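Local structure of SusD superfamily protein (Bacteroides thetaiotaomicron VPI-5482, 3HDX) at residues A[83-88]-A[116-121]; A[283-288]-A[332-337]; A[385-390]-A[417-422]; A[54-57]-A[63-66]. The protein probably binds polysaccharide at the bacterial outer membrane as a SusD-like surface protein. All coordinates share one frame; numbering follows the deposited sequence.

Contact 1: A[83-88]-A[116-121]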
loop_
_atom_site.group_PDB
_atom_site.type_symbol
_atom_site.label_atom_id
_atom_site.label_comp_id
_atom_site.label_asym_id
_atom_site.label_seq_id
_atom_site.Cartn_x
_atom_site.Cartn_y
_atom_site.Cartn_z
ATOM N N ASN A 83 10.850 15.046 5.786
ATOM C CA ASN A 83 11.931 16.011 5.925
ATOM C C ASN A 83 12.887 15.967 4.709
ATOM O O ASN A 83 13.303 17.016 4.177
ATOM C CB ASN A 83 12.673 15.773 7.244
ATOM C CG ASN A 83 13.415 16.989 7.722
ATOM O OD1 ASN A 83 12.973 18.111 7.491
ATOM N ND2 ASN A 83 14.490 16.774 8.443
ATOM N N ALA A 84 13.240 14.766 4.254
ATOM C CA ALA A 84 14.117 14.638 3.076
ATOM C C ALA A 84 13.456 15.267 1.835
ATOM O O ALA A 84 14.119 15.948 1.024
ATOM C CB ALA A 84 14.480 13.178 2.821
ATOM N N ALA A 85 12.146 15.045 1.678
ATOM C CA ALA A 85 11.386 15.680 0.579
ATOM C C ALA A 85 11.382 17.209 0.719
ATOM O O ALA A 85 11.645 17.901 -0.257
ATOM C CB ALA A 85 9.938 15.122 0.532
ATOM N N SER A 86 11.140 17.713 1.923
ATOM C CA SER A 86 11.126 19.147 2.140
ATOM C C SER A 86 12.488 19.790 1.807
ATOM O O SER A 86 12.538 20.845 1.152
ATOM C CB SER A 86 10.775 19.464 3.584
ATOM O OG SER A 86 9.465 18.994 3.874
ATOM N N VAL A 87 13.570 19.137 2.239
ATOM C CA VAL A 87 14.936 19.632 1.935
ATOM C C VAL A 87 15.171 19.634 0.421
ATOM O O VAL A 87 15.692 20.624 -0.147
ATOM C CB VAL A 87 16.042 18.821 2.682
ATOM C CG1 VAL A 87 17.444 19.249 2.190
ATOM C CG2 VAL A 87 15.936 19.039 4.179
ATOM N N PHE A 88 14.776 18.546 -0.253
ATOM C CA PHE A 88 14.952 18.454 -1.691
ATOM C C PHE A 88 14.236 19.629 -2.386
ATOM O O PHE A 88 14.810 20.300 -3.250
ATOM C CB PHE A 88 14.436 17.102 -2.225
ATOM C CG PHE A 88 14.739 16.871 -3.680
ATOM C CD1 PHE A 88 14.028 17.515 -4.684
ATOM C CD2 PHE A 88 15.784 16.019 -4.053
ATOM C CE1 PHE A 88 14.365 17.327 -6.004
ATOM C CE2 PHE A 88 16.094 15.825 -5.353
ATOM C CZ PHE A 88 15.412 16.491 -6.328
ATOM N N ALA A 116 4.977 14.233 -4.153
ATOM C CA ALA A 116 4.028 13.115 -4.102
ATOM C C ALA A 116 4.416 12.089 -3.023
ATOM O O ALA A 116 3.535 11.550 -2.343
ATOM C CB ALA A 116 3.904 12.446 -5.498
ATOM N N LEU A 117 5.715 11.813 -2.882
ATOM C CA LEU A 117 6.176 10.887 -1.862
ATOM C C LEU A 117 5.871 11.411 -0.458
ATOM O O LEU A 117 5.474 10.651 0.433
ATOM C CB LEU A 117 7.661 10.551 -2.046
ATOM C CG LEU A 117 8.026 9.689 -3.258
ATOM C CD1 LEU A 117 9.542 9.757 -3.555
ATOM C CD2 LEU A 117 7.627 8.233 -3.040
ATOM N N ARG A 118 6.086 12.701 -0.249
ATOM C CA ARG A 118 5.744 13.320 1.036
ATOM C C ARG A 118 4.239 13.179 1.328
ATOM O O ARG A 118 3.852 12.853 2.460
ATOM C CB ARG A 118 6.201 14.773 1.077
ATOM C CG ARG A 118 5.776 15.529 2.323
ATOM C CD ARG A 118 6.479 16.875 2.427
ATOM N NE ARG A 118 5.993 17.787 1.381
ATOM C CZ ARG A 118 6.331 19.070 1.260
ATOM N NH1 ARG A 118 7.269 19.607 2.054
ATOM N NH2 ARG A 118 5.777 19.810 0.302
ATOM N N ALA A 119 3.407 13.477 0.305
ATOM C CA ALA A 119 1.964 13.381 0.441
ATOM C C ALA A 119 1.526 11.942 0.732
ATOM O O ALA A 119 0.640 11.709 1.577
ATOM C CB ALA A 119 1.247 13.943 -0.809
ATOM N N PHE A 120 2.154 10.986 0.044
ATOM C CA PHE A 120 1.904 9.549 0.306
ATOM C C PHE A 120 2.253 9.186 1.744
ATOM O O PHE A 120 1.469 8.487 2.415
ATOM C CB PHE A 120 2.671 8.686 -0.705
ATOM C CG PHE A 120 2.597 7.220 -0.442
ATOM C CD1 PHE A 120 1.439 6.513 -0.711
ATOM C CD2 PHE A 120 3.690 6.550 0.090
ATOM C CE1 PHE A 120 1.393 5.129 -0.469
ATOM C CE2 PHE A 120 3.639 5.180 0.341
ATOM C CZ PHE A 120 2.497 4.472 0.055
ATOM N N ALA A 121 3.420 9.638 2.209
ATOM C CA ALA A 121 3.833 9.359 3.582
ATOM C C ALA A 121 2.800 9.877 4.571
ATOM O O ALA A 121 2.425 9.159 5.517
ATOM C CB ALA A 121 5.254 9.960 3.867
#
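Ser86 OG is gripped from two sources: it accepts a hydrogen bond from Arg118 NH1 across the contact at 2.9 Å, and it is also hydrogen-bonded to the backbone carbonyl of Ile82, one turn earlier in its own helix. The bond from Arg118 is bent, with an N-H...O angle of 140°, yet the hydroxyl lies at the edge of the guanidinium and only 11° out of its plane. Arg118 gets there by a chain that runs straight out from the helix, CG anti to the backbone N, and then bends at chi3 (69°), which swings the NH1 end over to the serine. The other terminal nitrogen, NH2, forms a salt bridge with Glu162 on helix 152-169, so the buried charge has its counter-ion on a third helix. At the base of the arginine side chain the backbones come close: Ala85 and Arg118 have CA atoms 6.1 Å apart, and Ala85 CB rests against Arg118 CB at 3.8 Å, an approach that the small alanine permits. A leucine in place of Arg118 would probably leave both Ser86 OG and the Glu162 carboxylate without this partner inside the protein. Helices 76-91 and 104-129 run antiparallel here and are tied by the arginine to helix 152-169, an all-helical packing consistent with the TPR clan to which this part of the SusD-family sequence belongs.

Contact 2: A[283-288]-A[332-337]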
loop_
_atom_site.group_PDB
_atom_site.type_symbol
_atom_site.label_atom_id
_atom_site.label_comp_id
_atom_site.label_asym_id
_atom_site.label_seq_id
_atom_site.Cartn_x
_atom_site.Cartn_y
_atom_site.Cartn_z
ATOM N N TYR A 283 9.896 -24.202 4.632
ATOM C CA TYR A 283 10.295 -25.339 3.812
ATOM C C TYR A 283 9.114 -25.840 2.966
ATOM O O TYR A 283 8.017 -25.956 3.499
ATOM C CB TYR A 283 10.836 -26.446 4.737
ATOM C CG TYR A 283 11.411 -27.575 3.950
ATOM C CD1 TYR A 283 12.708 -27.493 3.473
ATOM C CD2 TYR A 283 10.624 -28.682 3.585
ATOM C CE1 TYR A 283 13.237 -28.505 2.659
ATOM C CE2 TYR A 283 11.149 -29.711 2.766
ATOM C CZ TYR A 283 12.458 -29.612 2.324
ATOM O OH TYR A 283 12.982 -30.607 1.505
ATOM N N PRO A 284 9.331 -26.185 1.680
ATOM C CA PRO A 284 10.586 -26.251 0.934
ATOM C C PRO A 284 11.063 -24.991 0.235
ATOM O O PRO A 284 12.130 -25.037 -0.389
ATOM C CB PRO A 284 10.261 -27.333 -0.106
ATOM C CG PRO A 284 8.908 -27.081 -0.438
ATOM C CD PRO A 284 8.240 -26.757 0.865
ATOM N N LEU A 285 10.340 -23.865 0.367
ATOM C CA LEU A 285 10.706 -22.649 -0.343
ATOM C C LEU A 285 11.981 -22.016 0.216
ATOM O O LEU A 285 12.753 -21.440 -0.535
ATOM C CB LEU A 285 9.545 -21.626 -0.373
ATOM C CG LEU A 285 8.290 -22.059 -1.140
ATOM C CD1 LEU A 285 7.262 -22.794 -0.236
ATOM C CD2 LEU A 285 7.578 -20.905 -1.765
ATOM N N VAL A 286 12.142 -22.121 1.541
ATOM C CA VAL A 286 13.314 -21.674 2.270
ATOM C C VAL A 286 13.648 -22.734 3.346
ATOM O O VAL A 286 12.822 -23.606 3.638
ATOM C CB VAL A 286 13.066 -20.288 2.917
ATOM C CG1 VAL A 286 12.833 -19.207 1.838
ATOM C CG2 VAL A 286 11.952 -20.341 3.969
ATOM N N GLN A 287 14.827 -22.660 3.939
ATOM C CA GLN A 287 15.229 -23.663 4.939
ATOM C C GLN A 287 14.623 -23.484 6.368
ATOM O O GLN A 287 15.004 -24.208 7.275
ATOM C CB GLN A 287 16.755 -23.831 4.924
ATOM C CG GLN A 287 17.322 -24.425 3.599
ATOM C CD GLN A 287 16.791 -25.825 3.251
ATOM O OE1 GLN A 287 17.112 -26.815 3.913
ATOM N NE2 GLN A 287 15.995 -25.907 2.199
ATOM N N LYS A 288 13.740 -22.503 6.579
ATOM C CA LYS A 288 12.959 -22.355 7.823
ATOM C C LYS A 288 11.882 -23.457 7.951
ATOM O O LYS A 288 11.105 -23.677 7.021
ATOM C CB LYS A 288 12.362 -20.940 7.803
ATOM C CG LYS A 288 11.763 -20.478 9.059
ATOM C CD LYS A 288 11.363 -19.019 8.913
ATOM C CE LYS A 288 10.908 -18.460 10.209
ATOM N NZ LYS A 288 9.742 -19.183 10.703
ATOM N N THR A 332 0.122 -26.831 8.734
ATOM C CA THR A 332 0.346 -25.387 8.562
ATOM C C THR A 332 0.822 -25.125 7.122
ATOM O O THR A 332 2.036 -24.968 6.861
ATOM C CB THR A 332 1.294 -24.787 9.605
ATOM O OG1 THR A 332 2.636 -25.163 9.339
ATOM C CG2 THR A 332 0.877 -25.283 11.013
ATOM N N PRO A 333 -0.136 -25.061 6.177
ATOM C CA PRO A 333 0.233 -24.759 4.801
ATOM C C PRO A 333 0.892 -23.379 4.695
ATOM O O PRO A 333 0.572 -22.478 5.455
ATOM C CB PRO A 333 -1.100 -24.779 4.040
ATOM C CG PRO A 333 -2.148 -24.976 5.012
ATOM C CD PRO A 333 -1.602 -25.084 6.362
ATOM N N VAL A 334 1.764 -23.241 3.711
ATOM C CA VAL A 334 2.567 -22.045 3.507
ATOM C C VAL A 334 1.877 -21.118 2.511
ATOM O O VAL A 334 1.609 -21.519 1.370
ATOM C CB VAL A 334 3.959 -22.401 2.987
ATOM C CG1 VAL A 334 4.760 -21.152 2.598
ATOM C CG2 VAL A 334 4.744 -23.228 4.062
ATOM N N PHE A 335 1.648 -19.867 2.924
ATOM C CA PHE A 335 1.128 -18.842 2.025
ATOM C C PHE A 335 2.317 -18.427 1.133
ATOM O O PHE A 335 3.222 -17.663 1.536
ATOM C CB PHE A 335 0.560 -17.684 2.826
ATOM C CG PHE A 335 -0.010 -16.598 1.988
ATOM C CD1 PHE A 335 -1.259 -16.778 1.428
ATOM C CD2 PHE A 335 0.685 -15.412 1.735
ATOM C CE1 PHE A 335 -1.849 -15.823 0.643
ATOM C CE2 PHE A 335 0.088 -14.412 0.928
ATOM C CZ PHE A 335 -1.184 -14.623 0.417
ATOM N N SER A 336 2.290 -18.962 -0.081
ATOM C CA SER A 336 3.381 -18.855 -1.029
ATOM C C SER A 336 3.117 -17.897 -2.186
ATOM O O SER A 336 3.912 -17.830 -3.122
ATOM C CB SER A 336 3.673 -20.273 -1.559
ATOM O OG SER A 336 2.521 -20.819 -2.171
ATOM N N LYS A 337 2.026 -17.122 -2.116
ATOM C CA LYS A 337 1.677 -16.173 -3.176
ATOM C C LYS A 337 2.873 -15.314 -3.607
ATOM O O LYS A 337 3.114 -15.127 -4.790
ATOM C CB LYS A 337 0.543 -15.271 -2.698
ATOM C CG LYS A 337 0.112 -14.208 -3.661
ATOM C CD LYS A 337 -0.865 -13.264 -3.019
ATOM C CE LYS A 337 -1.256 -12.129 -3.967
ATOM N NZ LYS A 337 -2.406 -11.272 -3.457
#
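Tyr283 and Leu285 lie opposite Val334 and Ser336 in the backbone register, across a gap too wide for backbone pairing, with CA atoms 8.4 Å apart for Tyr283 and Val334 and 8.3 Å for Leu285 and Ser336. Segment 283-288 is a compact turn that contains a cis peptide bond before Pro284 and is closed by the bond from Tyr283 N to Lys288 O (2.7 Å). It lies against an antiparallel two-stranded sheet, in which strand 334-335 is hydrogen-bonded through its backbone to strand 325-326. Leu285 carries the contact with both methyl groups, directed at Val334 and Ser336 by a CG anti to the carbonyl carbon (chi1 -64°). CD1 meets Val334 CG1 at 4.1 Å, the two side chains running antiparallel past one another, while Gln326 of the neighbouring strand also touches the leucine. Tyr283 adds mainly its carbonyl, whose oxygen sits near Val334 CG2 and is hydrogen-bonded to Asn327 ND2; its side chain starts away from the strand, and Pro284 CB lies over the centre of one ring face. No hydrogen bond joins the segments. Ser336 CB stands 4.0 Å from Leu285 CD2, while its OG makes a weak hydrogen bond to Tyr324 O.

Contact 3: A[385-390]-A[417-422]. With EDO (1,2-ethanediol), chain E.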
loop_
_atom_site.group_PDB
_atom_site.type_symbol
_atom_site.label_atom_id
_atom_site.label_comp_id
_atom_site.label_asym_id
_atom_site.label_seq_id
_atom_site.Cartn_x
_atom_site.Cartn_y
_atom_site.Cartn_z
ATOM N N SER A 385 -20.246 -4.507 -12.989
ATOM C CA SER A 385 -19.348 -4.736 -14.134
ATOM C C SER A 385 -17.873 -4.715 -13.709
ATOM O O SER A 385 -17.108 -5.534 -14.161
ATOM C CB SER A 385 -19.577 -3.750 -15.275
ATOM O OG SER A 385 -19.205 -2.455 -14.901
ATOM N N TYR A 386 -17.511 -3.836 -12.781
ATOM C CA TYR A 386 -16.118 -3.732 -12.296
ATOM C C TYR A 386 -15.732 -4.949 -11.434
ATOM O O TYR A 386 -14.644 -5.477 -11.564
ATOM C CB TYR A 386 -15.892 -2.392 -11.591
ATOM C CG TYR A 386 -16.124 -1.276 -12.588
ATOM C CD1 TYR A 386 -15.239 -1.074 -13.629
ATOM C CD2 TYR A 386 -17.247 -0.453 -12.495
ATOM C CE1 TYR A 386 -15.470 -0.062 -14.610
ATOM C CE2 TYR A 386 -17.485 0.534 -13.419
ATOM C CZ TYR A 386 -16.598 0.730 -14.479
ATOM O OH TYR A 386 -16.913 1.720 -15.397
ATOM N N LEU A 387 -16.629 -5.364 -10.558
ATOM C CA LEU A 387 -16.444 -6.592 -9.778
ATOM C C LEU A 387 -16.206 -7.776 -10.719
ATOM O O LEU A 387 -15.276 -8.567 -10.512
ATOM C CB LEU A 387 -17.676 -6.871 -8.909
ATOM C CG LEU A 387 -17.613 -8.150 -8.057
ATOM C CD1 LEU A 387 -16.351 -8.209 -7.155
ATOM C CD2 LEU A 387 -18.889 -8.354 -7.236
ATOM N N ASN A 388 -17.052 -7.898 -11.748
ATOM C CA ASN A 388 -16.917 -8.994 -12.703
ATOM C C ASN A 388 -15.592 -9.035 -13.450
ATOM O O ASN A 388 -15.119 -10.120 -13.783
ATOM C CB ASN A 388 -18.101 -9.050 -13.689
ATOM C CG ASN A 388 -19.356 -9.639 -13.071
ATOM O OD1 ASN A 388 -19.276 -10.445 -12.128
ATOM N ND2 ASN A 388 -20.515 -9.276 -13.605
HETATM N N MSE A 389 -14.996 -7.866 -13.712
HETATM C CA MSE A 389 -13.690 -7.816 -14.365
HETATM C C MSE A 389 -12.642 -8.612 -13.604
HETATM O O MSE A 389 -11.805 -9.326 -14.205
HETATM C CB MSE A 389 -13.201 -6.391 -14.576
HETATM C CG MSE A 389 -13.977 -5.623 -15.561
HETATM SE SE MSE A 389 -13.341 -3.815 -15.742
HETATM C CE MSE A 389 -14.870 -3.173 -16.757
ATOM N N ILE A 390 -12.677 -8.488 -12.280
ATOM C CA ILE A 390 -11.738 -9.201 -11.428
ATOM C C ILE A 390 -12.132 -10.684 -11.343
ATOM O O ILE A 390 -11.282 -11.570 -11.552
ATOM C CB ILE A 390 -11.673 -8.562 -10.036
ATOM C CG1 ILE A 390 -11.393 -7.002 -10.158
ATOM C CG2 ILE A 390 -10.718 -9.427 -9.165
ATOM C CD1 ILE A 390 -10.346 -6.544 -11.076
ATOM N N PHE A 417 -15.916 -6.420 -0.850
ATOM C CA PHE A 417 -14.865 -6.596 0.173
ATOM C C PHE A 417 -14.330 -8.034 0.283
ATOM O O PHE A 417 -13.151 -8.204 0.531
ATOM C CB PHE A 417 -15.276 -5.997 1.502
ATOM C CG PHE A 417 -15.139 -4.522 1.502
ATOM C CD1 PHE A 417 -13.876 -3.943 1.635
ATOM C CD2 PHE A 417 -16.234 -3.683 1.321
ATOM C CE1 PHE A 417 -13.724 -2.555 1.622
ATOM C CE2 PHE A 417 -16.070 -2.325 1.305
ATOM C CZ PHE A 417 -14.828 -1.752 1.433
ATOM N N GLU A 418 -15.162 -9.054 0.035
ATOM C CA GLU A 418 -14.648 -10.430 0.009
ATOM C C GLU A 418 -13.746 -10.635 -1.201
ATOM O O GLU A 418 -12.783 -11.376 -1.121
ATOM C CB GLU A 418 -15.783 -11.460 -0.009
ATOM C CG GLU A 418 -16.599 -11.457 1.258
ATOM C CD GLU A 418 -15.786 -11.640 2.540
ATOM O OE1 GLU A 418 -14.928 -12.521 2.567
ATOM O OE2 GLU A 418 -16.034 -10.886 3.522
ATOM N N GLU A 419 -14.085 -10.003 -2.331
ATOM C CA GLU A 419 -13.212 -10.092 -3.511
ATOM C C GLU A 419 -11.857 -9.415 -3.236
ATOM O O GLU A 419 -10.791 -9.921 -3.632
ATOM C CB GLU A 419 -13.887 -9.571 -4.780
ATOM C CG GLU A 419 -13.128 -10.001 -6.072
ATOM C CD GLU A 419 -13.108 -11.499 -6.324
ATOM O OE1 GLU A 419 -14.000 -12.240 -5.848
ATOM O OE2 GLU A 419 -12.206 -11.937 -7.064
ATOM N N ARG A 420 -11.880 -8.243 -2.606
ATOM C CA ARG A 420 -10.624 -7.614 -2.190
ATOM C C ARG A 420 -9.822 -8.527 -1.230
ATOM O O ARG A 420 -8.590 -8.596 -1.278
ATOM C CB ARG A 420 -10.909 -6.275 -1.506
ATOM C CG ARG A 420 -11.451 -5.222 -2.427
ATOM C CD ARG A 420 -11.648 -3.845 -1.765
ATOM N NE ARG A 420 -10.378 -3.243 -1.316
ATOM C CZ ARG A 420 -9.548 -2.538 -2.075
ATOM N NH1 ARG A 420 -9.854 -2.176 -3.332
ATOM N NH2 ARG A 420 -8.416 -2.114 -1.547
ATOM N N ARG A 421 -10.545 -9.157 -0.308
ATOM C CA ARG A 421 -9.944 -10.054 0.688
ATOM C C ARG A 421 -9.160 -11.151 -0.029
ATOM O O ARG A 421 -8.062 -11.470 0.371
ATOM C CB ARG A 421 -11.023 -10.654 1.552
ATOM C CG ARG A 421 -10.583 -11.503 2.742
ATOM C CD ARG A 421 -11.828 -12.005 3.434
ATOM N NE ARG A 421 -11.561 -12.613 4.752
ATOM C CZ ARG A 421 -12.498 -13.150 5.516
ATOM N NH1 ARG A 421 -13.770 -13.177 5.136
ATOM N NH2 ARG A 421 -12.169 -13.623 6.725
ATOM N N ARG A 422 -9.771 -11.722 -1.062
ATOM C CA ARG A 422 -9.120 -12.726 -1.874
ATOM C C ARG A 422 -7.993 -12.185 -2.765
ATOM O O ARG A 422 -6.875 -12.702 -2.767
ATOM C CB ARG A 422 -10.161 -13.478 -2.721
ATOM C CG ARG A 422 -11.099 -14.320 -1.907
ATOM C CD ARG A 422 -12.007 -15.146 -2.757
ATOM N NE ARG A 422 -13.058 -14.343 -3.356
ATOM C CZ ARG A 422 -14.291 -14.159 -2.872
ATOM N NH1 ARG A 422 -14.692 -14.726 -1.747
ATOM N NH2 ARG A 422 -15.136 -13.401 -3.550
HETATM C C1 EDO E . -15.718 -9.319 6.478
HETATM O O1 EDO E . -14.697 -9.651 5.517
HETATM C C2 EDO E . -15.860 -10.420 7.498
HETATM O O2 EDO E . -14.618 -10.549 8.193
#
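In the buried interface between helices 380-391 and 409-423, Leu387 and Ile390 pack against the side chain of Glu419, so that an acidic residue has aliphatic carbon on one side and is held by arginines at its end. Leu387 CD1 lies 3.7 Å from Glu419 CB and nearly as close to CG, crossing the glutamate stem obliquely. One helical turn on, Ile390 CG2 approaches the carboxylate itself, 3.6 Å from Glu419 OE2. That oxygen is in a salt bridge with Arg311. The other, OE1, forms an intrahelical salt bridge with Arg422 NH2 at 2.8 Å, a nearly straight bond (169°) that arrives on the anti side, tilted out of the carboxylate plane; Arg422 NE adds a weak bond. Glu419 is bent at chi2 (65°), which turns its carboxylate aside toward Arg422. The two helices run in broadly the same direction within the helical SusD-family region, which belongs to the TPR clan, and Leu396 from the chain between them also touches Glu419. Away from this interface, Glu418 OE1 uses its syn lone pair in a second intrahelical salt bridge, to Arg421 NH1 at 2.9 Å, in the guanidinium plane. An alanine in place of Glu418 would probably leave Arg421 NH1 without its carboxylate mate and the guanidinium freer to turn, though NH2 keeps its salt bridge to Asp45. Glu418 OE2 accepts a 2.7 Å hydrogen bond from O1 of a 1,2-ethanediol, probably a crystallisation additive, whose O1 also lies over one face of the Arg421 guanidinium; the diol is bonded to Arg430 NH1 as well.

Contact 4: A[54-57]-A[63-66]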
loop_
_atom_site.group_PDB
_atom_site.type_symbol
_atom_site.label_atom_id
_atom_site.label_comp_id
_atom_site.label_asym_id
_atom_site.label_seq_id
_atom_site.Cartn_x
_atom_site.Cartn_y
_atom_site.Cartn_z
ATOM N N LEU A 54 3.487 -11.044 17.392
ATOM C CA LEU A 54 2.637 -11.064 16.164
ATOM C C LEU A 54 1.185 -11.342 16.541
ATOM O O LEU A 54 0.280 -10.726 16.004
ATOM C CB LEU A 54 3.166 -12.106 15.186
ATOM C CG LEU A 54 4.572 -11.933 14.608
ATOM C CD1 LEU A 54 4.923 -13.063 13.639
ATOM C CD2 LEU A 54 4.738 -10.578 13.893
ATOM N N GLN A 55 0.956 -12.220 17.530
ATOM C CA GLN A 55 -0.404 -12.520 17.942
ATOM C C GLN A 55 -1.074 -11.251 18.524
ATOM O O GLN A 55 -2.302 -11.042 18.342
ATOM C CB GLN A 55 -0.445 -13.698 18.951
ATOM C CG GLN A 55 -1.862 -14.140 19.263
ATOM C CD GLN A 55 -2.549 -14.675 18.030
ATOM O OE1 GLN A 55 -2.237 -15.770 17.556
ATOM N NE2 GLN A 55 -3.458 -13.860 17.456
ATOM N N ALA A 56 -0.289 -10.432 19.262
ATOM C CA ALA A 56 -0.829 -9.179 19.823
ATOM C C ALA A 56 -1.290 -8.221 18.710
ATOM O O ALA A 56 -2.353 -7.621 18.806
ATOM C CB ALA A 56 0.150 -8.506 20.765
ATOM N N VAL A 57 -0.502 -8.131 17.633
ATOM C CA VAL A 57 -0.930 -7.319 16.481
ATOM C C VAL A 57 -2.257 -7.866 15.924
ATOM O O VAL A 57 -3.230 -7.126 15.707
ATOM C CB VAL A 57 0.121 -7.296 15.373
ATOM C CG1 VAL A 57 -0.395 -6.517 14.145
ATOM C CG2 VAL A 57 1.479 -6.737 15.905
ATOM N N ASN A 63 -1.119 -2.297 23.008
ATOM C CA ASN A 63 -0.471 -1.822 24.254
ATOM C C ASN A 63 0.272 -2.911 25.009
ATOM O O ASN A 63 0.869 -2.635 26.090
ATOM C CB ASN A 63 -1.482 -1.159 25.198
ATOM C CG ASN A 63 -1.464 0.313 25.104
ATOM O OD1 ASN A 63 -0.675 0.902 24.357
ATOM N ND2 ASN A 63 -2.342 0.939 25.865
ATOM N N LYS A 64 0.313 -4.136 24.476
ATOM C CA LYS A 64 1.064 -5.209 25.141
ATOM C C LYS A 64 2.562 -4.906 25.100
ATOM O O LYS A 64 3.041 -4.258 24.163
ATOM C CB LYS A 64 0.692 -6.603 24.604
ATOM C CG LYS A 64 -0.686 -7.061 25.121
ATOM C CD LYS A 64 -0.965 -8.499 24.768
ATOM C CE LYS A 64 -2.207 -9.024 25.486
ATOM N NZ LYS A 64 -2.679 -10.398 25.046
ATOM N N PRO A 65 3.313 -5.350 26.134
ATOM C CA PRO A 65 4.739 -4.986 26.270
ATOM C C PRO A 65 5.716 -5.764 25.376
ATOM O O PRO A 65 6.568 -6.544 25.875
ATOM C CB PRO A 65 4.998 -5.266 27.779
ATOM C CG PRO A 65 4.195 -6.502 28.035
ATOM C CD PRO A 65 2.880 -6.228 27.254
ATOM N N TYR A 66 5.574 -5.586 24.054
ATOM C CA TYR A 66 6.426 -6.236 23.065
ATOM C C TYR A 66 7.190 -5.179 22.309
ATOM O O TYR A 66 6.608 -4.180 21.862
ATOM C CB TYR A 66 5.625 -7.144 22.107
ATOM C CG TYR A 66 4.932 -8.269 22.812
ATOM C CD1 TYR A 66 5.672 -9.323 23.382
ATOM C CD2 TYR A 66 3.552 -8.286 22.949
ATOM C CE1 TYR A 66 5.025 -10.349 24.050
ATOM C CE2 TYR A 66 2.896 -9.331 23.608
ATOM C CZ TYR A 66 3.635 -10.341 24.165
ATOM O OH TYR A 66 2.982 -11.358 24.824
#
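With CG anti to the carbonyl carbon in both residues (chi1 -75° for Lys64 and -62° for Tyr66), the two side chains leave the 63-66 segment toward Ala56, and both lean on its methyl group from the same side. The lysine continues as an extended chain beyond CG, which lays its methylenes alongside the contact and puts CD 4.2 Å from Ala56 CB. Tyr66 meets the methyl with its CD2 and CE2 atoms, which are equally near it: Tyr66 CE2 to Ala56 CB measures 4.0 Å. Within segment 54-57, Ala56 CB is thus the one atom that carries this contact, which is apolar throughout and has no hydrogen bond across it. The alanine also touches Leu69, while the tyrosine reaches along the helix to Ser52 and Asp53. What brings Lys64 and Tyr66 to the same side is the backbone between them. Pro65 forms the centre of an inverse gamma turn, closed by the bond from Tyr66 N to Lys64 O at 2.9 Å, and this tight reversal places the residues before and after the proline next to each other. Tyr66 occupies the N-cap position of helix 67-73. Helices 52-58 and 67-73, joined by this loop, make a short helix-loop-helix connection, in which the proline turn folds the loop back on the helix it has just left.

Along the chain the contacts come in the order 4, 1, 2, 3, each closing before the next opens. Contacts 4 and 1 share the N-terminal, starch-binding-associated part of the sequence, with centres 30 Å apart; contact 3 lies in the C-terminal part, across the chain's centre from contact 1 and about 33 Å from it, centre to centre. The centre of contact 2 is 27 Å from that of contact 3 and 24 Å from that of contact 4, closer than contacts 3 and 4 are to each other (32 Å). Tyr324 bridges contacts 2 and 3, its hydroxyl bonding Lys337 NZ and Arg422 O. Strand 47-48 pairs with strand 293-294, joining the N-terminal part to the middle of the chain.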